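Local coordinates for CYCLIN domain-containing protein (Chaetomium thermophilum, PDB 6Z3U) that probably acts as the cyclin H-type regulatory subunit of the CDK-activating kinase complex, helping to switch on its cyclin-dependent kinase, at residues D248-F260 and S312-R326. Residues are numbered along the deposited sequence; the frame is centred on the assembly and turned at random.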
ATOM      1  N   ASP A 248      29.187  -8.942   4.787  1.00 64.62           N
ATOM      2  CA  ASP A 248      30.490  -8.345   4.483  1.00 67.26           C
ATOM      3  C   ASP A 248      30.576  -7.038   5.279  1.00 66.09           C
ATOM      4  O   ASP A 248      30.131  -5.989   4.812  1.00 70.56           O
ATOM      5  CB  ASP A 248      30.661  -8.110   2.994  1.00 67.12           C
ATOM      6  CG  ASP A 248      32.089  -7.759   2.613  1.00 74.23           C
ATOM      7  OD1 ASP A 248      32.757  -7.040   3.384  1.00 82.78           O
ATOM      8  OD2 ASP A 248      32.542  -8.209   1.538  1.00 68.29           O
ATOM      9  N   ARG A 249      31.154  -7.124   6.481  1.00 77.04           N
ATOM     10  CA  ARG A 249      31.227  -5.956   7.354  1.00 77.22           C
ATOM     11  C   ARG A 249      31.966  -4.802   6.691  1.00 77.78           C
ATOM     12  O   ARG A 249      31.650  -3.634   6.947  1.00 77.58           O
ATOM     13  CB  ARG A 249      31.908  -6.328   8.674  1.00 85.37           C
ATOM     14  CG  ARG A 249      31.814  -5.246   9.745  1.00 88.07           C
ATOM     15  CD  ARG A 249      32.730  -5.536  10.926  1.00 90.81           C
ATOM     16  NE  ARG A 249      32.207  -6.575  11.810  1.00 90.09           N
ATOM     17  CZ  ARG A 249      31.303  -6.367  12.765  1.00 78.87           C
ATOM     18  NH1 ARG A 249      30.895  -7.376  13.521  1.00 78.11           N
ATOM     19  NH2 ARG A 249      30.805  -5.154  12.965  1.00 78.50           N
ATOM     20  N   GLY A 250      32.951  -5.103   5.843  1.00 79.76           N
ATOM     21  CA  GLY A 250      33.694  -4.042   5.185  1.00 81.81           C
ATOM     22  C   GLY A 250      32.812  -3.162   4.320  1.00 79.66           C
ATOM     23  O   GLY A 250      32.925  -1.934   4.349  1.00 80.51           O
ATOM     24  N   LEU A 251      31.922  -3.778   3.540  1.00 79.19           N
ATOM     25  CA  LEU A 251      31.040  -3.005   2.672  1.00 74.94           C
ATOM     26  C   LEU A 251      30.068  -2.158   3.484  1.00 73.23           C
ATOM     27  O   LEU A 251      29.818  -0.994   3.147  1.00 73.08           O
ATOM     28  CB  LEU A 251      30.275  -3.942   1.738  1.00 72.59           C
ATOM     29  CG  LEU A 251      31.106  -4.721   0.717  1.00 74.08           C
ATOM     30  CD1 LEU A 251      30.213  -5.658  -0.081  1.00 78.12           C
ATOM     31  CD2 LEU A 251      31.859  -3.782  -0.210  1.00 76.09           C
ATOM     32  N   ALA A 252      29.511  -2.722   4.557  1.00 72.05           N
ATOM     33  CA  ALA A 252      28.547  -1.985   5.367  1.00 71.72           C
ATOM     34  C   ALA A 252      29.192  -0.770   6.019  1.00 72.73           C
ATOM     35  O   ALA A 252      28.633   0.332   5.999  1.00 72.02           O
ATOM     36  CB  ALA A 252      27.943  -2.907   6.428  1.00 73.31           C
ATOM     37  N   GLU A 253      30.373  -0.955   6.613  1.00 82.14           N
ATOM     38  CA  GLU A 253      31.073   0.177   7.211  1.00 84.15           C
ATOM     39  C   GLU A 253      31.451   1.203   6.151  1.00 81.62           C
ATOM     40  O   GLU A 253      31.358   2.412   6.385  1.00 82.13           O
ATOM     41  CB  GLU A 253      32.311  -0.314   7.959  1.00 83.94           C
ATOM     42  CG  GLU A 253      31.995  -0.991   9.285  1.00 86.43           C
ATOM     43  CD  GLU A 253      33.230  -1.528   9.981  1.00101.42           C
ATOM     44  OE1 GLU A 253      34.353  -1.216   9.530  1.00115.80           O
ATOM     45  OE2 GLU A 253      33.076  -2.267  10.976  1.00101.99           O
ATOM     46  N   ARG A 254      31.843   0.741   4.963  1.00 80.45           N
ATOM     47  CA  ARG A 254      32.204   1.666   3.894  1.00 80.47           C
ATOM     48  C   ARG A 254      31.035   2.575   3.539  1.00 78.01           C
ATOM     49  O   ARG A 254      31.188   3.797   3.438  1.00 79.43           O
ATOM     50  CB  ARG A 254      32.665   0.882   2.663  1.00 80.82           C
ATOM     51  CG  ARG A 254      33.025   1.746   1.457  1.00 81.95           C
ATOM     52  CD  ARG A 254      33.998   2.856   1.814  1.00 85.27           C
ATOM     53  NE  ARG A 254      34.469   3.567   0.628  1.00 86.75           N
ATOM     54  CZ  ARG A 254      35.448   3.141  -0.165  1.00103.89           C
ATOM     55  NH1 ARG A 254      35.805   3.861  -1.220  1.00 92.01           N
ATOM     56  NH2 ARG A 254      36.065   1.992   0.085  1.00 98.79           N
ATOM     57  N   LEU A 255      29.849   1.990   3.364  1.00 79.26           N
ATOM     58  CA  LEU A 255      28.695   2.769   2.932  1.00 78.94           C
ATOM     59  C   LEU A 255      28.319   3.822   3.970  1.00 75.58           C
ATOM     60  O   LEU A 255      27.996   4.962   3.618  1.00 72.46           O
ATOM     61  CB  LEU A 255      27.524   1.824   2.660  1.00 76.08           C
ATOM     62  CG  LEU A 255      26.394   2.294   1.744  1.00 81.89           C
ATOM     63  CD1 LEU A 255      26.948   2.909   0.469  1.00 87.37           C
ATOM     64  CD2 LEU A 255      25.481   1.122   1.414  1.00 64.27           C
ATOM     65  N   ILE A 256      28.362   3.460   5.255  1.00 85.83           N
ATOM     66  CA  ILE A 256      28.012   4.407   6.307  1.00 73.17           C
ATOM     67  C   ILE A 256      29.052   5.515   6.403  1.00 76.35           C
ATOM     68  O   ILE A 256      28.710   6.691   6.577  1.00 81.44           O
ATOM     69  CB  ILE A 256      27.840   3.680   7.654  1.00 72.95           C
ATOM     70  CG1 ILE A 256      26.732   2.628   7.550  1.00 69.85           C
ATOM     71  CG2 ILE A 256      27.528   4.680   8.763  1.00 73.50           C
ATOM     72  CD1 ILE A 256      26.602   1.744   8.772  1.00 69.69           C
ATOM     73  N   GLN A 257      30.338   5.165   6.300  1.00 79.09           N
ATOM     74  CA  GLN A 257      31.381   6.180   6.392  1.00 85.78           C
ATOM     75  C   GLN A 257      31.253   7.201   5.268  1.00 93.90           C
ATOM     76  O   GLN A 257      31.404   8.408   5.492  1.00 85.02           O
ATOM     77  CB  GLN A 257      32.765   5.528   6.345  1.00 88.24           C
ATOM     78  CG  GLN A 257      33.102   4.600   7.507  1.00 91.76           C
ATOM     79  CD  GLN A 257      33.073   5.274   8.861  1.00 93.66           C
ATOM     80  OE1 GLN A 257      33.349   6.468   8.990  1.00 92.73           O
ATOM     81  NE2 GLN A 257      32.743   4.500   9.890  1.00 86.47           N
ATOM     82  N   ASP A 258      30.966   6.733   4.050  1.00102.96           N
ATOM     83  CA  ASP A 258      30.939   7.621   2.892  1.00 90.21           C
ATOM     84  C   ASP A 258      29.854   8.683   3.026  1.00 87.94           C
ATOM     85  O   ASP A 258      30.109   9.876   2.821  1.00 89.49           O
ATOM     86  CB  ASP A 258      30.731   6.802   1.615  1.00 88.97           C
ATOM     87  CG  ASP A 258      32.024   6.211   1.079  1.00 88.94           C
ATOM     88  OD1 ASP A 258      33.073   6.353   1.745  1.00 85.28           O
ATOM     89  OD2 ASP A 258      31.990   5.606  -0.014  1.00 89.22           O
ATOM     90  N   THR A 259      28.631   8.271   3.369  1.00 87.86           N
ATOM     91  CA  THR A 259      27.519   9.217   3.385  1.00 74.81           C
ATOM     92  C   THR A 259      27.709  10.285   4.455  1.00 90.51           C
ATOM     93  O   THR A 259      27.368  11.454   4.236  1.00101.28           O
ATOM     94  CB  THR A 259      26.201   8.475   3.608  1.00 71.06           C
ATOM     95  OG1 THR A 259      26.219   7.832   4.888  1.00 71.09           O
ATOM     96  CG2 THR A 259      25.992   7.432   2.524  1.00 69.47           C
ATOM     97  N   PHE A 260      28.254   9.911   5.615  1.00 88.43           N
ATOM     98  CA  PHE A 260      28.480  10.884   6.677  1.00 89.65           C
ATOM     99  C   PHE A 260      29.762  11.679   6.473  1.00 91.99           C
ATOM    100  O   PHE A 260      29.885  12.783   7.016  1.00 91.55           O
ATOM    101  CB  PHE A 260      28.523  10.179   8.033  1.00 86.49           C
ATOM    102  CG  PHE A 260      27.167   9.844   8.583  1.00 76.61           C
ATOM    103  CD1 PHE A 260      26.456  10.770   9.327  1.00 83.43           C
ATOM    104  CD2 PHE A 260      26.602   8.601   8.353  1.00 74.19           C
ATOM    105  CE1 PHE A 260      25.208  10.461   9.831  1.00 83.99           C
ATOM    106  CE2 PHE A 260      25.355   8.288   8.855  1.00 76.53           C
ATOM    107  CZ  PHE A 260      24.657   9.220   9.595  1.00 79.11           C
ATOM    108  N   SER A 312      30.020  12.588  12.197  1.00 88.26           N
ATOM    109  CA  SER A 312      29.501  13.360  13.321  1.00 93.78           C
ATOM    110  C   SER A 312      29.035  12.433  14.439  1.00100.75           C
ATOM    111  O   SER A 312      29.226  11.218  14.371  1.00102.25           O
ATOM    112  CB  SER A 312      28.352  14.262  12.866  1.00 86.50           C
ATOM    113  OG  SER A 312      27.232  13.498  12.453  1.00 82.79           O
ATOM    114  N   HIS A 313      28.428  13.017  15.476  1.00 98.67           N
ATOM    115  CA  HIS A 313      27.910  12.211  16.577  1.00 99.92           C
ATOM    116  C   HIS A 313      26.834  11.247  16.093  1.00106.37           C
ATOM    117  O   HIS A 313      26.735  10.116  16.584  1.00101.77           O
ATOM    118  CB  HIS A 313      27.365  13.120  17.678  1.00101.43           C
ATOM    119  CG  HIS A 313      26.349  12.459  18.557  1.00108.91           C
ATOM    120  ND1 HIS A 313      25.010  12.400  18.231  1.00107.88           N
ATOM    121  CD2 HIS A 313      26.473  11.831  19.749  1.00109.01           C
ATOM    122  CE1 HIS A 313      24.356  11.761  19.184  1.00101.78           C
ATOM    123  NE2 HIS A 313      25.220  11.405  20.118  1.00108.64           N
ATOM    124  N   VAL A 314      26.017  11.677  15.127  1.00 99.12           N
ATOM    125  CA  VAL A 314      24.950  10.822  14.616  1.00 94.31           C
ATOM    126  C   VAL A 314      25.519   9.598  13.913  1.00 92.12           C
ATOM    127  O   VAL A 314      24.916   8.519  13.950  1.00 89.55           O
ATOM    128  CB  VAL A 314      24.024  11.623  13.685  1.00 88.02           C
ATOM    129  CG1 VAL A 314      23.091  10.690  12.933  1.00 83.28           C
ATOM    130  CG2 VAL A 314      23.212  12.622  14.493  1.00 91.87           C
ATOM    131  N   ARG A 315      26.673   9.737  13.258  1.00 90.06           N
ATOM    132  CA  ARG A 315      27.287   8.582  12.610  1.00 88.92           C
ATOM    133  C   ARG A 315      27.580   7.488  13.629  1.00 91.67           C
ATOM    134  O   ARG A 315      27.304   6.309  13.382  1.00 91.58           O
ATOM    135  CB  ARG A 315      28.564   9.005  11.883  1.00 96.92           C
ATOM    136  CG  ARG A 315      29.332   7.859  11.234  1.00 86.88           C
ATOM    137  CD  ARG A 315      30.669   8.326  10.678  1.00 86.29           C
ATOM    138  NE  ARG A 315      31.589   8.763  11.724  1.00 98.78           N
ATOM    139  CZ  ARG A 315      32.461   7.967  12.339  1.00100.89           C
ATOM    140  NH1 ARG A 315      32.536   6.683  12.020  1.00 99.27           N
ATOM    141  NH2 ARG A 315      33.259   8.456  13.279  1.00101.17           N
ATOM    142  N   ASP A 316      28.140   7.860  14.782  1.00 93.58           N
ATOM    143  CA  ASP A 316      28.436   6.867  15.810  1.00 94.09           C
ATOM    144  C   ASP A 316      27.157   6.256  16.373  1.00 91.25           C
ATOM    145  O   ASP A 316      27.124   5.063  16.694  1.00 93.10           O
ATOM    146  CB  ASP A 316      29.271   7.500  16.926  1.00114.18           C
ATOM    147  CG  ASP A 316      30.661   7.901  16.461  1.00113.68           C
ATOM    148  OD1 ASP A 316      31.142   7.338  15.455  1.00107.30           O
ATOM    149  OD2 ASP A 316      31.277   8.777  17.107  1.00103.05           O
ATOM    150  N   LYS A 317      26.093   7.055  16.504  1.00 90.91           N
ATOM    151  CA  LYS A 317      24.833   6.520  17.009  1.00 91.77           C
ATOM    152  C   LYS A 317      24.169   5.588  16.002  1.00 88.45           C
ATOM    153  O   LYS A 317      23.506   4.623  16.399  1.00 85.10           O
ATOM    154  CB  LYS A 317      23.878   7.656  17.376  1.00 91.85           C
ATOM    155  CG  LYS A 317      22.596   7.189  18.064  1.00 92.47           C
ATOM    156  CD  LYS A 317      22.857   6.557  19.423  1.00 94.95           C
ATOM    157  CE  LYS A 317      21.551   6.196  20.123  1.00 91.58           C
ATOM    158  NZ  LYS A 317      20.889   5.013  19.499  1.00 92.05           N
ATOM    159  N   VAL A 318      24.325   5.857  14.706  1.00 89.06           N
ATOM    160  CA  VAL A 318      23.796   4.943  13.699  1.00 84.38           C
ATOM    161  C   VAL A 318      24.578   3.636  13.715  1.00 78.46           C
ATOM    162  O   VAL A 318      23.996   2.546  13.729  1.00 68.14           O
ATOM    163  CB  VAL A 318      23.821   5.608  12.310  1.00 82.83           C
ATOM    164  CG1 VAL A 318      23.760   4.559  11.207  1.00 73.93           C
ATOM    165  CG2 VAL A 318      22.665   6.590  12.177  1.00 76.23           C
ATOM    166  N   LEU A 319      25.910   3.726  13.724  1.00 80.52           N
ATOM    167  CA  LEU A 319      26.732   2.521  13.774  1.00 73.65           C
ATOM    168  C   LEU A 319      26.401   1.681  15.000  1.00 73.40           C
ATOM    169  O   LEU A 319      26.347   0.448  14.922  1.00 73.88           O
ATOM    170  CB  LEU A 319      28.213   2.894  13.763  1.00 77.09           C
ATOM    171  CG  LEU A 319      28.789   3.259  12.394  1.00 78.46           C
ATOM    172  CD1 LEU A 319      30.175   3.871  12.529  1.00 84.45           C
ATOM    173  CD2 LEU A 319      28.835   2.031  11.496  1.00 76.34           C
ATOM    174  N   GLY A 320      26.193   2.329  16.147  1.00 74.32           N
ATOM    175  CA  GLY A 320      25.796   1.592  17.335  1.00 74.10           C
ATOM    176  C   GLY A 320      24.444   0.923  17.178  1.00 75.08           C
ATOM    177  O   GLY A 320      24.220  -0.176  17.691  1.00 77.25           O
ATOM    178  N   THR A 321      23.522   1.579  16.470  1.00 81.67           N
ATOM    179  CA  THR A 321      22.205   0.989  16.246  1.00 73.99           C
ATOM    180  C   THR A 321      22.293  -0.222  15.326  1.00 64.80           C
ATOM    181  O   THR A 321      21.656  -1.250  15.583  1.00 71.33           O
ATOM    182  CB  THR A 321      21.251   2.032  15.664  1.00 74.26           C
ATOM    183  OG1 THR A 321      21.171   3.160  16.545  1.00 79.69           O
ATOM    184  CG2 THR A 321      19.860   1.440  15.480  1.00 61.68           C
ATOM    185  N   ILE A 322      23.067  -0.118  14.242  1.00 65.37           N
ATOM    186  CA  ILE A 322      23.229  -1.253  13.338  1.00 64.47           C
ATOM    187  C   ILE A 322      23.878  -2.422  14.069  1.00 76.71           C
ATOM    188  O   ILE A 322      23.510  -3.585  13.862  1.00 78.53           O
ATOM    189  CB  ILE A 322      24.047  -0.847  12.098  1.00 67.38           C
ATOM    190  CG1 ILE A 322      23.426   0.367  11.400  1.00 64.26           C
ATOM    191  CG2 ILE A 322      24.151  -2.018  11.127  1.00 64.36           C
ATOM    192  CD1 ILE A 322      22.029   0.140  10.889  1.00 61.32           C
ATOM    193  N   GLU A 323      24.852  -2.134  14.937  1.00 76.81           N
ATOM    194  CA  GLU A 323      25.515  -3.201  15.680  1.00 70.06           C
ATOM    195  C   GLU A 323      24.535  -3.897  16.615  1.00 68.55           C
ATOM    196  O   GLU A 323      24.596  -5.119  16.795  1.00 69.18           O
ATOM    197  CB  GLU A 323      26.700  -2.635  16.462  1.00 72.99           C
ATOM    198  CG  GLU A 323      27.761  -3.662  16.843  1.00 79.22           C
ATOM    199  CD  GLU A 323      28.392  -4.330  15.635  1.00 76.01           C
ATOM    200  OE1 GLU A 323      28.602  -5.560  15.673  1.00 75.18           O
ATOM    201  OE2 GLU A 323      28.674  -3.622  14.645  1.00 82.24           O
ATOM    202  N   ALA A 324      23.622  -3.134  17.221  1.00 79.27           N
ATOM    203  CA  ALA A 324      22.582  -3.744  18.041  1.00 78.54           C
ATOM    204  C   ALA A 324      21.680  -4.634  17.194  1.00 77.93           C
ATOM    205  O   ALA A 324      21.312  -5.738  17.612  1.00 81.31           O
ATOM    206  CB  ALA A 324      21.766  -2.661  18.744  1.00 73.45           C
ATOM    207  N   CYS A 325      21.316  -4.170  15.997  1.00 66.72           N
ATOM    208  CA  CYS A 325      20.531  -4.999  15.088  1.00 64.27           C
ATOM    209  C   CYS A 325      21.350  -6.176  14.573  1.00 72.11           C
ATOM    210  O   CYS A 325      20.820  -7.280  14.398  1.00 67.28           O
ATOM    211  CB  CYS A 325      20.022  -4.154  13.921  1.00 63.10           C
ATOM    212  SG  CYS A 325      19.010  -5.061  12.732  1.00 76.10           S
ATOM    213  N   ARG A 326      22.642  -5.957  14.321  1.00 73.10           N
ATOM    214  CA  ARG A 326      23.499  -7.037  13.847  1.00 63.39           C
ATOM    215  C   ARG A 326      23.522  -8.192  14.840  1.00 71.60           C
ATOM    216  O   ARG A 326      23.546  -9.363  14.442  1.00 72.98           O
ATOM    217  CB  ARG A 326      24.912  -6.507  13.607  1.00 65.92           C
ATOM    218  CG  ARG A 326      25.757  -7.366  12.685  1.00 66.69           C
ATOM    219  CD  ARG A 326      27.176  -6.824  12.585  1.00 72.08           C
ATOM    220  NE  ARG A 326      27.995  -7.561  11.626  1.00 75.50           N
ATOM    221  CZ  ARG A 326      28.698  -8.655  11.912  1.00 78.56           C
ATOM    222  NH1 ARG A 326      28.686  -9.162  13.140  1.00 83.82           N
ATOM    223  NH2 ARG A 326      29.414  -9.246  10.966  1.00 77.68           N
TER
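Phe260 lies flat against the start of the Arg315 side chain, in a CH-pi contact. Arg315 CB sits over one ring face, 3.9 Å from the Phe260 centroid. Val314 CG1 meets the same ring obliquely at Phe260 CE1. One turn earlier, Ile256 and Leu319 lie alongside one another, pointing opposite ways, with Ile256 CD1 3.5 Å from Leu319 CD2. CG1 of Ile256 stands anti to the carbonyl carbon (chi1 -60°), which carries CD1 on toward Leu319 and Ile322. The apolar packing of Ile256 and Phe260 is the tight part. Along its flank the Gln257 amide comes up to Arg315 NH1, with Gln257 OE1 3.1 Å from it and the amide and guanidinium planes 59° apart.

The far end is looser and polar: Phe260 CA is 6.5 Å from Arg315 CA, but Arg249 CA is 10.2 Å from Arg326 CA. Here Arg249 bends at chi3 and gives NH2 to Glu323 OE2, a salt bridge of 3.1 Å. The carboxylate oxygen lies in the guanidinium plane and is met on its syn side. The like-charged Arg326 guanidinium covers one face of Arg249, at a tilt. Arg326 NH2 donates a hydrogen bond to Ser245 O. An alanine in place of Arg249 would probably leave the Glu323 carboxylate without its salt-bridge partner and uncover one face of the Arg326 guanidinium.

The two helices run nearly antiparallel (159°) within the C-terminal cyclin domain. Helix 236-247 packs against Ala252, Ile322 and Arg326, while helices 189-200 and 207-221 cover Leu251. The RING-type domain-containing subunit packs on Thr259, Val314, Val318 and Thr321.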